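Local coordinates for glycosyl hydrolase family 2, TIM barrel domain protein (Faecalibacterium prausnitzii A2-165, PDB 6ED2), which is a gut bacterial beta-glucuronidase of glycosyl hydrolase family 2, which probably hydrolyses beta-glucuronides to release glucuronic acid, at residues 109-120 against 134-145; 84-92 against 181-191. All blocks are in the same frame, centred on the assembly; numbering follows the deposited sequence. Where two conformers were deposited one is given.

Contact 1: 109-120 against 134-145; sequences DIVLRFGSVTHR and EGGFLPFDATVT
F114 and F140 form a hydrogen-bonded antiparallel pair in the jelly-roll beta-sandwich that family 2 glycosidases carry ahead of their TIM barrel, the sugar-binding domain. Their rings lie nearly parallel, planes at 13°, but so far slid apart that they barely overlap; the clearest contact over the F140 face is a CH-pi one from F114 CB, 4.1 Å from the ring centroid, with the F114 ring also grazing F140 near CE1. F140 can offer that face because its CG stands between the backbone N and the carbonyl carbon (chi1 64°), while V117 CG2 meets the same ring at its edge. L112 and A142 share this side of the sheet, with L112 CD1 reaching on to V144 CG1.

On the other side, R113 bends at chi2 and chi3 so that NE bonds D141 OD1 at 2.7 Å, the carboxylate lying at the guanidinium edge; P139 CG covers one guanidinium face, and the NH2 end also reaches L29 O. Past the strands, T118 OG1 donates to G136 O on a lone pair, 2.8 Å away. H119 meets F137 CE2 at its ring edge and pairs its NE2 with N192.

At the far end R120 grips E134 side-on with two nitrogens, NE to OE1 at 2.9 Å and NH2 to OE2 at 3.0 Å, each oxygen using its syn lone pair.

Contact 2: 84-92 against 181-191; sequences KASREYCGD and RKIAAPYFDFY
Y191 OH sits against the C-terminal end of helix 84-87, where R87 presents both a side-chain donor and a backbone acceptor. R87 NE gives its hydrogen to Y191 OH at 3.1 Å, with the hydroxyl at the guanidinium edge and the two planes almost perpendicular (87°); the hydroxyl in turn makes a weak bond to R87 O at 3.0 Å. With CG anti to the backbone N (chi1 -166°), the tyrosine side chain extends its ring to this spot.

E88 packs beside it. Its OE2 comes to the edge of the Y191 ring and takes a straight bond from R87 NH2, 2.7 Å long, on the anti lone pair, a salt bridge that holds arginine and carboxylate together. A bend at chi2 (-82°) turns the carboxylate back beside R87 and Y191 OH, while E88 CB lies 3.5 Å from I183 CD1. Two waters carry E88 over to A184: one joins E88 O and OE1 to A184 N, the other joins OE1 to A184 O.

Further along, C90 lays its SG against A184 CB at 3.9 Å, while K182 CB approaches C90 O at 3.3 Å. Another water links C90 N to K182 O.

Outside this shell, R87 NH2 also pairs with E589 and Y191 O with R330, both from the TIM-barrel region; R87 NH1 bonds S549 O of the second subunit, whose A506 packs on E88 and I183. The contact packs a helical turn of the sugar-binding domain against its hairpin: beyond helix 84-87, C90 touches T174 of strand 172-176, and I183 of strand 182-186 touches C175 of that same strand.

Both contacts belong to the family 2 sugar-binding domain, their centres 23 Å apart and their nearest atoms about 5 Å apart without touching. Along the chain they are nested: 84-92 comes first, then 109-120 and 134-145, and 181-191 last, so contact 2 closes a long loop that contains all of contact 1. Contact 1 lies within the large antiparallel sheet of the domain, where strand 109-114 runs between 140-143 and 200-205. Contact 2 joins a short helix to the separate hairpin of 172-176 and 182-186. Contact 1 is mostly buried within the domain, whereas contact 2 is only partly buried and borders the second subunit.

Contact 1: 109-120 against 134-145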
loop_
_atom_site.group_PDB
_atom_site.type_symbol
_atom_site.label_atom_id
_atom_site.label_comp_id
_atom_site.label_asym_id
_atom_site.label_seq_id
_atom_site.Cartn_x
_atom_site.Cartn_y
_atom_site.Cartn_z
ATOM N N ASP A 109 -44.780 -7.615 -33.134
ATOM C CA ASP A 109 -43.404 -7.845 -33.552
ATOM C C ASP A 109 -42.565 -8.270 -32.352
ATOM O O ASP A 109 -42.688 -7.702 -31.263
ATOM C CB ASP A 109 -42.813 -6.586 -34.183
ATOM C CG ASP A 109 -42.591 -6.735 -35.689
ATOM O OD1 ASP A 109 -42.755 -7.852 -36.254
ATOM O OD2 ASP A 109 -42.282 -5.707 -36.311
ATOM N N ILE A 110 -41.717 -9.273 -32.557
ATOM C CA ILE A 110 -40.849 -9.810 -31.514
ATOM C C ILE A 110 -39.421 -9.448 -31.876
ATOM O O ILE A 110 -38.895 -9.919 -32.896
ATOM C CB ILE A 110 -40.983 -11.336 -31.355
ATOM C CG1 ILE A 110 -42.449 -11.788 -31.441
ATOM C CG2 ILE A 110 -40.370 -11.759 -30.017
ATOM C CD1 ILE A 110 -43.332 -11.173 -30.386
ATOM N N VAL A 111 -38.788 -8.633 -31.026
ATOM C CA VAL A 111 -37.496 -8.027 -31.323
ATOM C C VAL A 111 -36.577 -8.165 -30.115
ATOM O O VAL A 111 -36.968 -7.814 -28.994
ATOM C CB VAL A 111 -37.651 -6.533 -31.697
ATOM C CG1 VAL A 111 -36.319 -5.961 -32.168
ATOM C CG2 VAL A 111 -38.761 -6.323 -32.753
ATOM N N LEU A 112 -35.344 -8.619 -30.357
ATOM C CA LEU A 112 -34.272 -8.611 -29.361
ATOM C C LEU A 112 -33.419 -7.354 -29.501
ATOM O O LEU A 112 -33.018 -7.000 -30.609
ATOM C CB LEU A 112 -33.384 -9.840 -29.531
ATOM C CG LEU A 112 -34.090 -11.167 -29.304
ATOM C CD1 LEU A 112 -33.235 -12.297 -29.836
ATOM C CD2 LEU A 112 -34.396 -11.338 -27.810
ATOM N N ARG A 113 -33.142 -6.680 -28.384
ATOM C CA ARG A 113 -32.206 -5.561 -28.349
ATOM C C ARG A 113 -30.951 -5.947 -27.573
ATOM O O ARG A 113 -31.037 -6.450 -26.442
ATOM C CB ARG A 113 -32.830 -4.317 -27.711
ATOM C CG ARG A 113 -31.776 -3.299 -27.193
ATOM C CD ARG A 113 -31.056 -2.516 -28.335
ATOM N NE ARG A 113 -31.978 -1.674 -29.102
ATOM C CZ ARG A 113 -32.275 -0.403 -28.819
ATOM N NH1 ARG A 113 -31.728 0.214 -27.770
ATOM N NH2 ARG A 113 -33.140 0.261 -29.589
ATOM N N PHE A 114 -29.794 -5.720 -28.183
ATOM C CA PHE A 114 -28.506 -5.777 -27.506
ATOM C C PHE A 114 -27.982 -4.358 -27.321
ATOM O O PHE A 114 -27.741 -3.647 -28.308
ATOM C CB PHE A 114 -27.510 -6.614 -28.298
ATOM C CG PHE A 114 -27.933 -8.040 -28.462
ATOM C CD1 PHE A 114 -27.452 -9.018 -27.602
ATOM C CD2 PHE A 114 -28.821 -8.404 -29.461
ATOM C CE1 PHE A 114 -27.855 -10.341 -27.736
ATOM C CE2 PHE A 114 -29.228 -9.732 -29.608
ATOM C CZ PHE A 114 -28.749 -10.696 -28.743
ATOM N N GLY A 115 -27.856 -3.931 -26.060
ATOM C CA GLY A 115 -27.173 -2.677 -25.775
ATOM C C GLY A 115 -25.837 -2.602 -26.491
ATOM O O GLY A 115 -25.511 -1.592 -27.119
ATOM N N SER A 116 -25.068 -3.693 -26.451
ATOM C CA SER A 116 -23.840 -3.819 -27.229
ATOM C C SER A 116 -23.359 -5.260 -27.151
ATOM O O SER A 116 -23.692 -5.998 -26.216
ATOM C CB SER A 116 -22.733 -2.873 -26.732
ATOM O OG SER A 116 -22.282 -3.246 -25.436
ATOM N N VAL A 117 -22.580 -5.653 -28.159
ATOM C CA VAL A 117 -21.783 -6.873 -28.129
ATOM C C VAL A 117 -20.415 -6.511 -28.682
ATOM O O VAL A 117 -20.315 -5.926 -29.765
ATOM C CB VAL A 117 -22.418 -8.027 -28.940
ATOM C CG1 VAL A 117 -21.536 -9.263 -28.871
ATOM C CG2 VAL A 117 -23.833 -8.372 -28.421
ATOM N N THR A 118 -19.361 -6.820 -27.938
ATOM C CA THR A 118 -18.020 -6.337 -28.248
ATOM C C THR A 118 -17.180 -7.492 -28.770
ATOM O O THR A 118 -17.027 -8.498 -28.070
ATOM C CB THR A 118 -17.403 -5.720 -26.998
ATOM O OG1 THR A 118 -18.292 -4.705 -26.493
ATOM C CG2 THR A 118 -16.028 -5.134 -27.296
ATOM N N HIS A 119 -16.637 -7.374 -29.991
ATOM C CA HIS A 119 -16.683 -6.207 -30.885
ATOM C C HIS A 119 -17.694 -6.339 -32.040
ATOM O O HIS A 119 -18.078 -5.358 -32.661
ATOM C CB HIS A 119 -15.299 -5.986 -31.507
ATOM C CG HIS A 119 -14.302 -5.377 -30.583
ATOM N ND1 HIS A 119 -14.427 -4.092 -30.096
ATOM C CD2 HIS A 119 -13.150 -5.866 -30.068
ATOM C CE1 HIS A 119 -13.402 -3.823 -29.304
ATOM N NE2 HIS A 119 -12.616 -4.886 -29.267
ATOM N N ARG A 120 -18.053 -7.575 -32.370
ATOM C CA ARG A 120 -18.968 -7.856 -33.470
ATOM C C ARG A 120 -19.772 -9.088 -33.084
ATOM O O ARG A 120 -19.370 -9.859 -32.206
ATOM C CB ARG A 120 -18.219 -8.080 -34.794
ATOM C CG ARG A 120 -17.152 -9.204 -34.757
ATOM C CD ARG A 120 -16.142 -9.073 -35.924
ATOM N NE ARG A 120 -15.621 -7.713 -35.947
ATOM C CZ ARG A 120 -14.516 -7.326 -35.314
ATOM N NH1 ARG A 120 -13.774 -8.201 -34.633
ATOM N NH2 ARG A 120 -14.145 -6.057 -35.380
ATOM N N GLU A 134 -21.492 -4.962 -36.455
ATOM C CA GLU A 134 -20.094 -4.598 -36.337
ATOM C C GLU A 134 -19.988 -3.403 -35.401
ATOM O O GLU A 134 -20.748 -2.440 -35.531
ATOM C CB GLU A 134 -19.510 -4.263 -37.715
ATOM C CG GLU A 134 -18.146 -3.613 -37.633
ATOM C CD GLU A 134 -17.072 -4.601 -37.200
ATOM O OE1 GLU A 134 -17.244 -5.819 -37.432
ATOM O OE2 GLU A 134 -16.063 -4.157 -36.613
ATOM N N GLY A 135 -19.051 -3.464 -34.459
ATOM C CA GLY A 135 -18.843 -2.347 -33.549
ATOM C C GLY A 135 -19.306 -2.709 -32.153
ATOM O O GLY A 135 -20.450 -3.138 -31.975
ATOM N N GLY A 136 -18.439 -2.529 -31.160
ATOM C CA GLY A 136 -18.684 -3.050 -29.833
ATOM C C GLY A 136 -19.333 -2.110 -28.841
ATOM O O GLY A 136 -19.401 -2.450 -27.653
ATOM N N PHE A 137 -19.824 -0.939 -29.268
ATOM C CA PHE A 137 -20.237 0.028 -28.258
ATOM C C PHE A 137 -21.541 0.725 -28.587
ATOM O O PHE A 137 -21.854 1.757 -27.969
ATOM C CB PHE A 137 -19.114 1.049 -28.020
ATOM C CG PHE A 137 -17.835 0.403 -27.592
ATOM C CD1 PHE A 137 -17.578 0.178 -26.249
ATOM C CD2 PHE A 137 -16.942 -0.077 -28.532
ATOM C CE1 PHE A 137 -16.426 -0.457 -25.844
ATOM C CE2 PHE A 137 -15.784 -0.721 -28.146
ATOM C CZ PHE A 137 -15.520 -0.899 -26.787
ATOM N N LEU A 138 -22.336 0.174 -29.495
ATOM C CA LEU A 138 -23.594 0.810 -29.861
ATOM C C LEU A 138 -24.632 -0.276 -30.086
ATOM O O LEU A 138 -24.276 -1.417 -30.395
ATOM C CB LEU A 138 -23.433 1.692 -31.122
ATOM C CG LEU A 138 -22.719 3.019 -30.854
ATOM C CD1 LEU A 138 -22.188 3.643 -32.164
ATOM C CD2 LEU A 138 -23.655 4.009 -30.102
ATOM N N PRO A 139 -25.913 0.042 -29.921
ATOM C CA PRO A 139 -26.940 -1.004 -29.877
ATOM C C PRO A 139 -27.403 -1.450 -31.253
ATOM O O PRO A 139 -27.297 -0.727 -32.248
ATOM C CB PRO A 139 -28.099 -0.332 -29.131
ATOM C CG PRO A 139 -27.923 1.118 -29.403
ATOM C CD PRO A 139 -26.437 1.354 -29.507
ATOM N N PHE A 140 -27.987 -2.650 -31.273
ATOM C CA PHE A 140 -28.617 -3.176 -32.468
ATOM C C PHE A 140 -29.746 -4.126 -32.082
ATOM O O PHE A 140 -29.760 -4.700 -30.988
ATOM C CB PHE A 140 -27.598 -3.872 -33.361
ATOM C CG PHE A 140 -26.981 -5.084 -32.747
ATOM C CD1 PHE A 140 -27.438 -6.350 -33.080
ATOM C CD2 PHE A 140 -25.925 -4.963 -31.845
ATOM C CE1 PHE A 140 -26.847 -7.489 -32.526
ATOM C CE2 PHE A 140 -25.336 -6.079 -31.290
ATOM C CZ PHE A 140 -25.796 -7.350 -31.631
ATOM N N ASP A 141 -30.687 -4.294 -33.012
ATOM C CA ASP A 141 -31.878 -5.111 -32.823
ATOM C C ASP A 141 -31.878 -6.318 -33.758
ATOM O O ASP A 141 -31.268 -6.302 -34.834
ATOM C CB ASP A 141 -33.145 -4.285 -33.068
ATOM C CG ASP A 141 -33.391 -3.233 -31.987
ATOM O OD1 ASP A 141 -33.063 -3.484 -30.800
ATOM O OD2 ASP A 141 -33.921 -2.145 -32.324
ATOM N N ALA A 142 -32.580 -7.370 -33.339
ATOM C CA ALA A 142 -32.822 -8.546 -34.168
ATOM C C ALA A 142 -34.308 -8.863 -34.129
ATOM O O ALA A 142 -34.854 -9.149 -33.054
ATOM C CB ALA A 142 -32.012 -9.749 -33.690
ATOM N N THR A 143 -34.960 -8.806 -35.290
ATOM C CA THR A 143 -36.383 -9.104 -35.381
ATOM C C THR A 143 -36.569 -10.607 -35.506
ATOM O O THR A 143 -35.966 -11.239 -36.378
ATOM C CB THR A 143 -37.016 -8.382 -36.568
ATOM O OG1 THR A 143 -37.193 -6.998 -36.239
ATOM C CG2 THR A 143 -38.383 -8.979 -36.908
ATOM N N VAL A 144 -37.368 -11.198 -34.608
ATOM C CA VAL A 144 -37.447 -12.659 -34.602
ATOM C C VAL A 144 -38.906 -13.104 -34.645
ATOM O O VAL A 144 -39.235 -14.242 -34.284
ATOM C CB VAL A 144 -36.708 -13.245 -33.385
ATOM C CG1 VAL A 144 -35.242 -12.841 -33.415
ATOM C CG2 VAL A 144 -37.356 -12.792 -32.103
ATOM N N THR A 145 -39.772 -12.206 -35.126
ATOM C CA THR A 145 -41.213 -12.437 -35.153
ATOM C C THR A 145 -41.582 -13.773 -35.784
ATOM O O THR A 145 -42.417 -14.512 -35.250
ATOM C CB THR A 145 -41.889 -11.303 -35.905
ATOM O OG1 THR A 145 -41.572 -10.075 -35.252
ATOM C CG2 THR A 145 -43.406 -11.507 -35.946
HETATM O O HOH W 1 -39.362 -5.389 -36.951
HETATM O O HOH W 2 -19.754 -2.229 -24.854
HETATM O O HOH W 3 -22.396 -3.475 -30.084
HETATM O O HOH W 4 -15.826 -2.233 -31.691
#

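Contact 2: 84-92 against 181-191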
loop_
_atom_site.group_PDB
_atom_site.type_symbol
_atom_site.label_atom_id
_atom_site.label_comp_id
_atom_site.label_asym_id
_atom_site.label_seq_id
_atom_site.Cartn_x
_atom_site.Cartn_y
_atom_site.Cartn_z
ATOM N N LYS A 84 -4.682 -16.727 -17.377
ATOM C CA LYS A 84 -4.415 -15.624 -18.296
ATOM C C LYS A 84 -4.863 -15.932 -19.732
ATOM O O LYS A 84 -5.240 -15.011 -20.469
ATOM C CB LYS A 84 -2.919 -15.266 -18.253
ATOM C CG LYS A 84 -2.544 -14.042 -19.093
ATOM C CD LYS A 84 -1.097 -13.624 -18.895
ATOM C CE LYS A 84 -0.825 -13.271 -17.448
ATOM N NZ LYS A 84 0.348 -12.364 -17.330
ATOM N N ALA A 85 -4.832 -17.205 -20.150
ATOM C CA ALA A 85 -5.252 -17.553 -21.507
ATOM C C ALA A 85 -6.708 -17.178 -21.750
ATOM O O ALA A 85 -7.070 -16.737 -22.845
ATOM C CB ALA A 85 -5.043 -19.046 -21.770
ATOM N N SER A 86 -7.560 -17.346 -20.743
ATOM C CA SER A 86 -8.948 -16.926 -20.883
ATOM C C SER A 86 -9.069 -15.413 -20.804
ATOM O O SER A 86 -9.831 -14.808 -21.570
ATOM C CB SER A 86 -9.805 -17.584 -19.801
ATOM O OG SER A 86 -9.717 -18.997 -19.890
ATOM N N ARG A 87 -8.332 -14.776 -19.883
ATOM C CA ARG A 87 -8.396 -13.317 -19.809
ATOM C C ARG A 87 -7.992 -12.693 -21.137
ATOM O O ARG A 87 -8.631 -11.743 -21.600
ATOM C CB ARG A 87 -7.517 -12.777 -18.681
ATOM C CG ARG A 87 -7.707 -11.280 -18.432
ATOM C CD ARG A 87 -6.499 -10.670 -17.692
ATOM N NE ARG A 87 -5.370 -10.460 -18.589
ATOM C CZ ARG A 87 -4.087 -10.414 -18.217
ATOM N NH1 ARG A 87 -3.735 -10.562 -16.946
ATOM N NH2 ARG A 87 -3.140 -10.210 -19.131
ATOM N N GLU A 88 -6.964 -13.236 -21.782
ATOM C CA GLU A 88 -6.438 -12.663 -23.019
ATOM C C GLU A 88 -7.020 -13.312 -24.274
ATOM O O GLU A 88 -6.531 -13.041 -25.375
ATOM C CB GLU A 88 -4.909 -12.775 -23.038
ATOM C CG GLU A 88 -4.182 -11.878 -22.023
ATOM C CD GLU A 88 -4.004 -10.432 -22.516
ATOM O OE1 GLU A 88 -4.304 -10.149 -23.694
ATOM O OE2 GLU A 88 -3.560 -9.567 -21.728
ATOM N N TYR A 89 -8.033 -14.174 -24.136
ATOM C CA TYR A 89 -8.585 -14.864 -25.297
ATOM C C TYR A 89 -8.987 -13.882 -26.391
ATOM O O TYR A 89 -9.700 -12.896 -26.144
ATOM C CB TYR A 89 -9.803 -15.702 -24.914
ATOM C CG TYR A 89 -10.372 -16.403 -26.120
ATOM C CD1 TYR A 89 -9.845 -17.626 -26.542
ATOM C CD2 TYR A 89 -11.398 -15.834 -26.872
ATOM C CE1 TYR A 89 -10.347 -18.280 -27.656
ATOM C CE2 TYR A 89 -11.903 -16.477 -28.006
ATOM C CZ TYR A 89 -11.372 -17.699 -28.387
ATOM O OH TYR A 89 -11.865 -18.353 -29.494
ATOM N N CYS A 90 -8.553 -14.173 -27.613
ATOM C CA CYS A 90 -8.824 -13.308 -28.757
ATOM C C CYS A 90 -9.329 -14.167 -29.907
ATOM O O CYS A 90 -8.611 -15.053 -30.383
ATOM C CB CYS A 90 -7.571 -12.525 -29.163
ATOM S SG CYS A 90 -7.882 -11.267 -30.457
ATOM N N GLY A 91 -10.558 -13.931 -30.329
ATOM C CA GLY A 91 -11.128 -14.733 -31.394
ATOM C C GLY A 91 -12.637 -14.813 -31.250
ATOM O O GLY A 91 -13.271 -13.878 -30.769
ATOM N N ASP A 92 -13.179 -15.947 -31.703
ATOM C CA ASP A 92 -14.613 -16.230 -31.631
ATOM C C ASP A 92 -14.986 -16.802 -30.263
ATOM O O ASP A 92 -14.276 -17.657 -29.721
ATOM C CB ASP A 92 -15.004 -17.263 -32.695
ATOM C CG ASP A 92 -15.065 -16.701 -34.104
ATOM O OD1 ASP A 92 -15.089 -15.462 -34.298
ATOM O OD2 ASP A 92 -15.094 -17.532 -35.032
ATOM N N ARG A 181 -1.945 -19.346 -30.075
ATOM C CA ARG A 181 -3.062 -18.544 -29.590
ATOM C C ARG A 181 -2.997 -17.143 -30.186
ATOM O O ARG A 181 -1.926 -16.529 -30.255
ATOM C CB ARG A 181 -3.052 -18.460 -28.058
ATOM C CG ARG A 181 -3.355 -19.792 -27.338
ATOM C CD ARG A 181 -3.341 -19.662 -25.807
ATOM N NE ARG A 181 -2.068 -19.186 -25.252
ATOM C CZ ARG A 181 -1.925 -18.043 -24.578
ATOM N NH1 ARG A 181 -0.738 -17.690 -24.103
ATOM N NH2 ARG A 181 -2.969 -17.245 -24.372
ATOM N N LYS A 182 -4.151 -16.648 -30.633
ATOM C CA LYS A 182 -4.271 -15.247 -31.010
ATOM C C LYS A 182 -4.242 -14.383 -29.755
ATOM O O LYS A 182 -4.759 -14.764 -28.707
ATOM C CB LYS A 182 -5.573 -15.001 -31.790
ATOM C CG LYS A 182 -5.412 -14.871 -33.316
ATOM C CD LYS A 182 -6.758 -14.972 -34.059
ATOM C CE LYS A 182 -7.260 -16.426 -34.165
ATOM N NZ LYS A 182 -8.715 -16.580 -34.541
ATOM N N ILE A 183 -3.625 -13.215 -29.872
ATOM C CA ILE A 183 -3.562 -12.221 -28.814
ATOM C C ILE A 183 -3.906 -10.886 -29.460
ATOM O O ILE A 183 -3.560 -10.652 -30.622
ATOM C CB ILE A 183 -2.163 -12.178 -28.148
ATOM C CG1 ILE A 183 -2.173 -11.300 -26.912
ATOM C CG2 ILE A 183 -1.099 -11.658 -29.101
ATOM C CD1 ILE A 183 -3.101 -11.816 -25.893
ATOM N N ALA A 184 -4.621 -10.030 -28.736
ATOM C CA ALA A 184 -4.949 -8.716 -29.270
ATOM C C ALA A 184 -3.800 -7.752 -29.012
ATOM O O ALA A 184 -3.185 -7.770 -27.940
ATOM C CB ALA A 184 -6.238 -8.171 -28.651
ATOM N N ALA A 185 -3.508 -6.916 -30.008
ATOM C CA ALA A 185 -2.441 -5.918 -29.931
ATOM C C ALA A 185 -3.048 -4.562 -30.255
ATOM O O ALA A 185 -2.983 -4.100 -31.402
ATOM C CB ALA A 185 -1.296 -6.250 -30.888
ATOM N N PRO A 186 -3.651 -3.901 -29.272
ATOM C CA PRO A 186 -4.349 -2.642 -29.552
ATOM C C PRO A 186 -3.384 -1.537 -29.937
ATOM O O PRO A 186 -2.241 -1.508 -29.485
ATOM C CB PRO A 186 -5.039 -2.310 -28.223
ATOM C CG PRO A 186 -4.977 -3.558 -27.397
ATOM C CD PRO A 186 -3.746 -4.288 -27.853
ATOM N N TYR A 187 -3.864 -0.613 -30.778
ATOM C CA TYR A 187 -3.188 0.664 -30.958
ATOM C C TYR A 187 -3.679 1.684 -29.959
ATOM O O TYR A 187 -3.407 2.880 -30.124
ATOM C CB TYR A 187 -3.389 1.227 -32.376
ATOM C CG TYR A 187 -2.907 0.347 -33.506
ATOM C CD1 TYR A 187 -2.039 -0.725 -33.275
ATOM C CD2 TYR A 187 -3.330 0.586 -34.815
ATOM C CE1 TYR A 187 -1.611 -1.532 -34.318
ATOM C CE2 TYR A 187 -2.919 -0.207 -35.852
ATOM C CZ TYR A 187 -2.060 -1.262 -35.607
ATOM O OH TYR A 187 -1.650 -2.043 -36.649
ATOM N N PHE A 188 -4.420 1.236 -28.944
ATOM C CA PHE A 188 -5.017 2.118 -27.958
ATOM C C PHE A 188 -4.585 1.691 -26.563
ATOM O O PHE A 188 -4.090 0.587 -26.339
ATOM C CB PHE A 188 -6.551 2.151 -28.063
ATOM C CG PHE A 188 -7.184 0.801 -28.189
ATOM C CD1 PHE A 188 -7.527 0.066 -27.051
ATOM C CD2 PHE A 188 -7.452 0.264 -29.443
ATOM C CE1 PHE A 188 -8.139 -1.195 -27.162
ATOM C CE2 PHE A 188 -8.044 -0.993 -29.580
ATOM C CZ PHE A 188 -8.392 -1.727 -28.437
ATOM N N ASP A 189 -4.693 2.594 -25.594
ATOM C CA ASP A 189 -4.078 2.293 -24.299
ATOM C C ASP A 189 -4.893 1.287 -23.481
ATOM O O ASP A 189 -4.306 0.495 -22.740
ATOM C CB ASP A 189 -3.862 3.592 -23.503
ATOM C CG ASP A 189 -2.950 3.414 -22.280
ATOM O OD1 ASP A 189 -2.831 4.369 -21.471
ATOM O OD2 ASP A 189 -2.355 2.330 -22.120
ATOM N N PHE A 190 -6.213 1.244 -23.643
ATOM C CA PHE A 190 -7.077 0.540 -22.704
ATOM C C PHE A 190 -7.192 -0.946 -23.046
ATOM O O PHE A 190 -6.973 -1.362 -24.187
ATOM C CB PHE A 190 -8.467 1.207 -22.634
ATOM C CG PHE A 190 -9.128 1.441 -23.979
ATOM C CD1 PHE A 190 -10.125 0.576 -24.440
ATOM C CD2 PHE A 190 -8.804 2.549 -24.749
ATOM C CE1 PHE A 190 -10.767 0.795 -25.660
ATOM C CE2 PHE A 190 -9.444 2.780 -25.971
ATOM C CZ PHE A 190 -10.433 1.895 -26.423
ATOM N N TYR A 191 -7.498 -1.751 -22.028
ATOM C CA TYR A 191 -7.563 -3.192 -22.209
ATOM C C TYR A 191 -8.694 -3.574 -23.170
ATOM O O TYR A 191 -9.763 -2.955 -23.190
ATOM C CB TYR A 191 -7.755 -3.894 -20.861
ATOM C CG TYR A 191 -7.483 -5.390 -20.925
ATOM C CD1 TYR A 191 -6.203 -5.889 -20.715
ATOM C CD2 TYR A 191 -8.502 -6.301 -21.230
ATOM C CE1 TYR A 191 -5.936 -7.257 -20.792
ATOM C CE2 TYR A 191 -8.243 -7.675 -21.313
ATOM C CZ TYR A 191 -6.954 -8.136 -21.098
ATOM O OH TYR A 191 -6.676 -9.487 -21.176
HETATM O O HOH W 5 -5.839 -17.440 -25.220
HETATM O O HOH W 6 -5.832 -10.585 -26.267
HETATM O O HOH W 7 -4.120 -7.674 -25.004
HETATM O O HOH W 8 -6.513 -16.489 -27.683
HETATM O O HOH W 9 -8.748 -17.633 -31.512
#